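Local coordinates for pseudouridine synthase (Pyrococcus abyssi, PDB 2AUS), which probably isomerises specific uridines of RNA to pseudouridine, as the Cbf5 member of the TruB family of pseudouridine synthases, at residues F132-Q138 with R151-Y157; A12-R16 with E248-K252. One frame throughout, in Å; residues are numbered along the deposited sequence.

Interaction 1: F132-Q138 with R151-Y157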
loop_
_atom_site.group_PDB
_atom_site.type_symbol
_atom_site.label_atom_id
_atom_site.label_comp_id
_atom_site.label_asym_id
_atom_site.label_seq_id
_atom_site.Cartn_x
_atom_site.Cartn_y
_atom_site.Cartn_z
ATOM N N PHE A 132 -26.213 -23.199 12.753
ATOM C CA PHE A 132 -25.385 -23.291 11.555
ATOM C C PHE A 132 -24.194 -24.212 11.744
ATOM O O PHE A 132 -23.439 -24.464 10.804
ATOM C CB PHE A 132 -24.911 -21.913 11.096
ATOM C CG PHE A 132 -25.841 -21.263 10.122
ATOM C CD1 PHE A 132 -26.961 -20.568 10.565
ATOM C CD2 PHE A 132 -25.632 -21.398 8.755
ATOM C CE1 PHE A 132 -27.862 -20.017 9.658
ATOM C CE2 PHE A 132 -26.526 -20.854 7.840
ATOM C CZ PHE A 132 -27.646 -20.161 8.293
ATOM N N GLU A 133 -24.022 -24.707 12.962
ATOM C CA GLU A 133 -22.938 -25.632 13.244
ATOM C C GLU A 133 -23.352 -26.972 12.647
ATOM O O GLU A 133 -24.453 -27.459 12.899
ATOM C CB GLU A 133 -22.724 -25.761 14.751
ATOM C CG GLU A 133 -22.134 -24.516 15.388
ATOM C CD GLU A 133 -22.187 -24.555 16.898
ATOM O OE1 GLU A 133 -23.309 -24.548 17.447
ATOM O OE2 GLU A 133 -21.112 -24.598 17.535
ATOM N N GLY A 134 -22.471 -27.550 11.843
ATOM C CA GLY A 134 -22.772 -28.814 11.201
ATOM C C GLY A 134 -22.774 -28.623 9.699
ATOM O O GLY A 134 -22.147 -27.694 9.189
ATOM N N GLU A 135 -23.485 -29.489 8.985
ATOM C CA GLU A 135 -23.552 -29.398 7.534
ATOM C C GLU A 135 -24.218 -28.118 7.048
ATOM O O GLU A 135 -25.231 -27.681 7.592
ATOM C CB GLU A 135 -24.322 -30.588 6.956
ATOM C CG GLU A 135 -23.676 -31.948 7.177
ATOM C CD GLU A 135 -22.287 -32.045 6.573
ATOM O OE1 GLU A 135 -22.104 -31.583 5.423
ATOM O OE2 GLU A 135 -21.384 -32.597 7.241
ATOM N N ILE A 136 -23.629 -27.521 6.020
ATOM C CA ILE A 136 -24.174 -26.321 5.403
ATOM C C ILE A 136 -23.927 -26.482 3.912
ATOM O O ILE A 136 -23.034 -27.225 3.506
ATOM C CB ILE A 136 -23.481 -25.028 5.909
ATOM C CG1 ILE A 136 -21.980 -25.084 5.633
ATOM C CG2 ILE A 136 -23.745 -24.842 7.397
ATOM C CD1 ILE A 136 -21.549 -24.267 4.438
ATOM N N ILE A 137 -24.726 -25.813 3.094
ATOM C CA ILE A 137 -24.546 -25.905 1.655
ATOM C C ILE A 137 -24.302 -24.512 1.109
ATOM O O ILE A 137 -25.029 -23.580 1.425
ATOM C CB ILE A 137 -25.776 -26.541 0.976
ATOM C CG1 ILE A 137 -25.936 -27.984 1.467
ATOM C CG2 ILE A 137 -25.609 -26.511 -0.540
ATOM C CD1 ILE A 137 -27.153 -28.703 0.921
ATOM N N GLN A 138 -23.268 -24.372 0.290
ATOM C CA GLN A 138 -22.907 -23.074 -0.265
ATOM C C GLN A 138 -22.751 -23.092 -1.781
ATOM O O GLN A 138 -22.354 -24.103 -2.357
ATOM C CB GLN A 138 -21.606 -22.607 0.391
ATOM C CG GLN A 138 -20.637 -23.744 0.663
ATOM C CD GLN A 138 -19.333 -23.279 1.280
ATOM O OE1 GLN A 138 -19.329 -22.506 2.240
ATOM N NE2 GLN A 138 -18.218 -23.757 0.737
ATOM N N ARG A 151 -20.206 -27.932 -2.476
ATOM C CA ARG A 151 -21.611 -27.613 -2.257
ATOM C C ARG A 151 -21.976 -27.813 -0.794
ATOM O O ARG A 151 -22.490 -26.904 -0.150
ATOM C CB ARG A 151 -22.501 -28.493 -3.140
ATOM C CG ARG A 151 -22.576 -28.061 -4.594
ATOM C CD ARG A 151 -23.932 -27.447 -4.920
ATOM N NE ARG A 151 -24.175 -26.198 -4.200
ATOM C CZ ARG A 151 -25.336 -25.543 -4.203
ATOM N NH1 ARG A 151 -26.371 -26.014 -4.883
ATOM N NH2 ARG A 151 -25.464 -24.409 -3.525
ATOM N N THR A 152 -21.710 -29.002 -0.268
ATOM C CA THR A 152 -22.014 -29.293 1.130
ATOM C C THR A 152 -20.734 -29.359 1.952
ATOM O O THR A 152 -19.854 -30.168 1.678
ATOM C CB THR A 152 -22.787 -30.629 1.276
ATOM O OG1 THR A 152 -22.855 -30.997 2.658
ATOM C CG2 THR A 152 -22.099 -31.736 0.499
ATOM N N ARG A 153 -20.628 -28.499 2.958
ATOM C CA ARG A 153 -19.439 -28.465 3.806
ATOM C C ARG A 153 -19.822 -28.476 5.270
ATOM O O ARG A 153 -20.949 -28.146 5.624
ATOM C CB ARG A 153 -18.597 -27.224 3.489
ATOM C CG ARG A 153 -17.706 -27.380 2.265
ATOM C CD ARG A 153 -16.583 -28.370 2.554
ATOM N NE ARG A 153 -15.720 -28.585 1.394
ATOM C CZ ARG A 153 -16.053 -29.321 0.338
ATOM N NH1 ARG A 153 -17.234 -29.928 0.296
ATOM N NH2 ARG A 153 -15.213 -29.435 -0.685
ATOM N N LYS A 154 -18.879 -28.840 6.127
ATOM C CA LYS A 154 -19.169 -28.910 7.547
ATOM C C LYS A 154 -18.539 -27.817 8.407
ATOM O O LYS A 154 -17.354 -27.502 8.284
ATOM C CB LYS A 154 -18.757 -30.283 8.083
ATOM C CG LYS A 154 -19.095 -30.505 9.543
ATOM C CD LYS A 154 -18.939 -31.971 9.927
ATOM C CE LYS A 154 -19.287 -32.198 11.396
ATOM N NZ LYS A 154 -20.672 -31.735 11.709
ATOM N N VAL A 155 -19.369 -27.238 9.269
ATOM C CA VAL A 155 -18.949 -26.212 10.205
ATOM C C VAL A 155 -18.832 -26.936 11.544
ATOM O O VAL A 155 -19.827 -27.372 12.111
ATOM C CB VAL A 155 -20.002 -25.095 10.306
ATOM C CG1 VAL A 155 -19.599 -24.084 11.374
ATOM C CG2 VAL A 155 -20.150 -24.406 8.961
ATOM N N TYR A 156 -17.612 -27.079 12.036
ATOM C CA TYR A 156 -17.377 -27.784 13.286
ATOM C C TYR A 156 -17.828 -27.024 14.520
ATOM O O TYR A 156 -18.252 -27.629 15.505
ATOM C CB TYR A 156 -15.898 -28.127 13.400
ATOM C CG TYR A 156 -15.409 -28.977 12.250
ATOM C CD1 TYR A 156 -15.905 -30.267 12.051
ATOM C CD2 TYR A 156 -14.462 -28.487 11.349
ATOM C CE1 TYR A 156 -15.473 -31.044 10.981
ATOM C CE2 TYR A 156 -14.020 -29.260 10.277
ATOM C CZ TYR A 156 -14.532 -30.535 10.099
ATOM O OH TYR A 156 -14.111 -31.301 9.035
ATOM N N TYR A 157 -17.732 -25.699 14.471
ATOM C CA TYR A 157 -18.132 -24.878 15.599
ATOM C C TYR A 157 -18.183 -23.398 15.267
ATOM O O TYR A 157 -17.435 -22.907 14.424
ATOM C CB TYR A 157 -17.188 -25.107 16.791
ATOM C CG TYR A 157 -15.725 -24.803 16.518
ATOM C CD1 TYR A 157 -15.242 -23.492 16.515
ATOM C CD2 TYR A 157 -14.824 -25.831 16.262
ATOM C CE1 TYR A 157 -13.891 -23.218 16.268
ATOM C CE2 TYR A 157 -13.479 -25.572 16.010
ATOM C CZ TYR A 157 -13.016 -24.266 16.017
ATOM O OH TYR A 157 -11.674 -24.029 15.781
#
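Ile137 lays its CG2 methyl over one face of the Arg151 guanidinium, 3.5 Å above the plane and displaced toward the rim, while the carbonyl of Gln138 sits at the edge of the same group. That edge gives two weak hydrogen bonds, NE and NH2 of Arg151 each lying 3.3 Å from Gln138 O. Arg151 sets out away from strand 134-137, and bends at chi2 (-108°) and chi3 turn its end back to this carbonyl. The guanidinium of Arg153 has another backbone partner in its plane, Thr152 O, and its NE bonds to Ala176 O.

Reciprocal bonds fix the antiparallel register: Gly134 pairs with Val155, and Ile136 with Arg153, where Ile136 N to Arg153 O and Arg153 N to Ile136 O are each 2.8 Å. Gln138 N adds a fifth bond, to Arg151 O. On the face shared by Ile136 and Val155, CG1 of Ile136 meets CG2 of Val155 at 3.9 Å, the two side chains crossing at about a right angle; Val155 continues onto Val172 of strand 167-174. On the other face Glu135 crosses Lys154, its OE2 3.6 Å from Lys154 CB.

Glu133 reaches along its extended chain past the backbone of Tyr157, with OE2 3.6 Å from Tyr157 CA, and accepts a hydrogen bond from Ile158 N. An alanine here would remove that carboxylate and is likely to leave Ile158 N without this acceptor, beside the classic bulge that Tyr156 and Tyr157 form opposite Gly173.

Strand 134-137 is thus held at the edge of the six-stranded sheet mainly by backbone bonds, and the bonds of both guanidiniums described here also end on carbonyl oxygens, Arg151 weakly on Gln138 O and Arg153 on Thr152 O and Ala176 O.

Interaction 2: A12-R16 with E248-K252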
loop_
_atom_site.group_PDB
_atom_site.type_symbol
_atom_site.label_atom_id
_atom_site.label_comp_id
_atom_site.label_asym_id
_atom_site.label_seq_id
_atom_site.Cartn_x
_atom_site.Cartn_y
_atom_site.Cartn_z
ATOM N N ALA A 12 -10.364 -32.161 13.743
ATOM C CA ALA A 12 -9.975 -33.603 13.708
ATOM C C ALA A 12 -8.458 -33.784 13.619
ATOM O O ALA A 12 -7.913 -34.079 12.551
ATOM C CB ALA A 12 -10.658 -34.291 12.531
ATOM N N ASP A 13 -7.783 -33.603 14.749
ATOM C CA ASP A 13 -6.333 -33.751 14.811
ATOM C C ASP A 13 -5.939 -34.581 16.030
ATOM O O ASP A 13 -5.057 -34.204 16.804
ATOM C CB ASP A 13 -5.663 -32.373 14.872
ATOM C CG ASP A 13 -6.161 -31.529 16.031
ATOM O OD1 ASP A 13 -7.369 -31.218 16.064
ATOM O OD2 ASP A 13 -5.343 -31.172 16.907
ATOM N N ILE A 14 -6.606 -35.719 16.189
ATOM C CA ILE A 14 -6.346 -36.627 17.298
ATOM C C ILE A 14 -5.291 -37.659 16.900
ATOM O O ILE A 14 -5.422 -38.324 15.872
ATOM C CB ILE A 14 -7.636 -37.360 17.712
ATOM C CG1 ILE A 14 -8.725 -36.334 18.040
ATOM C CG2 ILE A 14 -7.362 -38.266 18.908
ATOM C CD1 ILE A 14 -10.079 -36.942 18.349
ATOM N N LYS A 15 -4.247 -37.781 17.718
ATOM C CA LYS A 15 -3.162 -38.728 17.465
ATOM C C LYS A 15 -3.675 -40.097 17.035
ATOM O O LYS A 15 -4.433 -40.744 17.762
ATOM C CB LYS A 15 -2.297 -38.905 18.718
ATOM C CG LYS A 15 -1.486 -37.688 19.110
ATOM C CD LYS A 15 -0.641 -37.979 20.338
ATOM C CE LYS A 15 0.290 -36.823 20.664
ATOM N NZ LYS A 15 1.137 -37.118 21.860
ATOM N N ARG A 16 -3.258 -40.538 15.854
ATOM C CA ARG A 16 -3.669 -41.842 15.356
ATOM C C ARG A 16 -2.766 -42.901 15.971
ATOM O O ARG A 16 -1.615 -42.635 16.332
ATOM C CB ARG A 16 -3.550 -41.911 13.832
ATOM C CG ARG A 16 -4.288 -40.815 13.079
ATOM C CD ARG A 16 -4.282 -41.098 11.582
ATOM N NE ARG A 16 -4.900 -40.026 10.809
ATOM C CZ ARG A 16 -4.411 -38.794 10.721
ATOM N NH1 ARG A 16 -3.291 -38.475 11.358
ATOM N NH2 ARG A 16 -5.042 -37.880 9.994
ATOM N N GLU A 248 1.689 -33.128 9.624
ATOM C CA GLU A 248 1.376 -33.583 10.972
ATOM C C GLU A 248 -0.036 -34.144 11.138
ATOM O O GLU A 248 -0.259 -35.023 11.959
ATOM C CB GLU A 248 1.596 -32.446 11.968
ATOM C CG GLU A 248 2.962 -32.503 12.630
ATOM C CD GLU A 248 3.301 -31.245 13.397
ATOM O OE1 GLU A 248 2.400 -30.691 14.064
ATOM O OE2 GLU A 248 4.480 -30.822 13.334
ATOM N N HIS A 249 -0.992 -33.639 10.366
ATOM C CA HIS A 249 -2.357 -34.133 10.478
ATOM C C HIS A 249 -2.664 -35.252 9.487
ATOM O O HIS A 249 -3.799 -35.707 9.399
ATOM C CB HIS A 249 -3.356 -32.981 10.294
ATOM C CG HIS A 249 -3.401 -32.032 11.454
ATOM N ND1 HIS A 249 -4.148 -30.874 11.441
ATOM C CD2 HIS A 249 -2.811 -32.085 12.673
ATOM C CE1 HIS A 249 -4.019 -30.257 12.602
ATOM N NE2 HIS A 249 -3.214 -30.970 13.367
ATOM N N LEU A 250 -1.659 -35.706 8.745
ATOM C CA LEU A 250 -1.884 -36.774 7.777
ATOM C C LEU A 250 -1.503 -38.148 8.298
ATOM O O LEU A 250 -0.640 -38.281 9.160
ATOM C CB LEU A 250 -1.079 -36.543 6.497
ATOM C CG LEU A 250 -1.334 -35.330 5.611
ATOM C CD1 LEU A 250 -0.482 -35.473 4.362
ATOM C CD2 LEU A 250 -2.804 -35.233 5.258
ATOM N N PRO A 251 -2.161 -39.196 7.779
ATOM C CA PRO A 251 -1.873 -40.576 8.181
ATOM C C PRO A 251 -0.456 -40.833 7.646
ATOM O O PRO A 251 -0.126 -40.412 6.531
ATOM C CB PRO A 251 -2.909 -41.388 7.402
ATOM C CG PRO A 251 -4.017 -40.409 7.154
ATOM C CD PRO A 251 -3.277 -39.154 6.817
ATOM N N LYS A 252 0.380 -41.515 8.411
ATOM C CA LYS A 252 1.738 -41.753 7.952
ATOM C C LYS A 252 2.136 -43.207 7.820
ATOM O O LYS A 252 1.548 -44.082 8.449
ATOM C CB LYS A 252 2.721 -41.058 8.896
ATOM C CG LYS A 252 2.527 -39.567 8.965
ATOM C CD LYS A 252 3.353 -38.950 10.071
ATOM C CE LYS A 252 3.075 -37.460 10.174
ATOM N NZ LYS A 252 3.863 -36.833 11.266
#
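Arg16 supplies the hydrogen bond across this contact: its NH2 lies 2.6 Å from His249 O, with an N-H...O angle of 160°. The oxygen is close to the guanidinium plane, 12° out of it, but the donor stands 39° above the carbonyl plane, so the bond is straight at the hydrogen and tilted at the acceptor. The side chain runs extended from CG to NE, which carries the charged group across to the other segment.

Van der Waals contact over the guanidinium face comes second. The guanidinium lies flat against the backbone of the Leu250-Pro251 junction, with Pro251 N 3.7 Å above its centre, and the ring continues the same surface, Pro251 CG being 3.8 Å from Arg16 NE.

A CH-pi contact is the third element. Asp13 CB sits over the face of the His249 imidazole, 3.5 Å from the ring centroid and offset toward NE2, the two side chains lying alongside one another and pointing the same way. OD2 of Asp13 stops 4.1 Å from His249 NE2. Arg204 of strand 195-205 touches both side chains.

Here an N-terminal segment that leads into strand 18-20 is fastened to the linker entering strand 252-255; both strands belong to the same mixed sheet, consistent with the Cbf5 pattern of an N-terminal extension packing on the PUA domain.

Interaction 1 is nested in sequence within the long loop that interaction 2 closes: 12-16 comes first, then 132-138 and 151-157, and finally 248-252. Their centres are about 22 Å apart and their nearest atoms about 6 Å, without touching. Interaction 1 belongs to the antiparallel sheet that ends in strand 134-137, whereas interaction 2 lies beside the mixed sheet containing strands 18-20 and 252-255. The antiparallel sheet also reaches interaction 2, through its strand 195-205. One contact therefore builds an edge within the TruB-family region, and the other ties the chain's N-terminal segment to the loop leading into strand 252-255 of the mixed sheet.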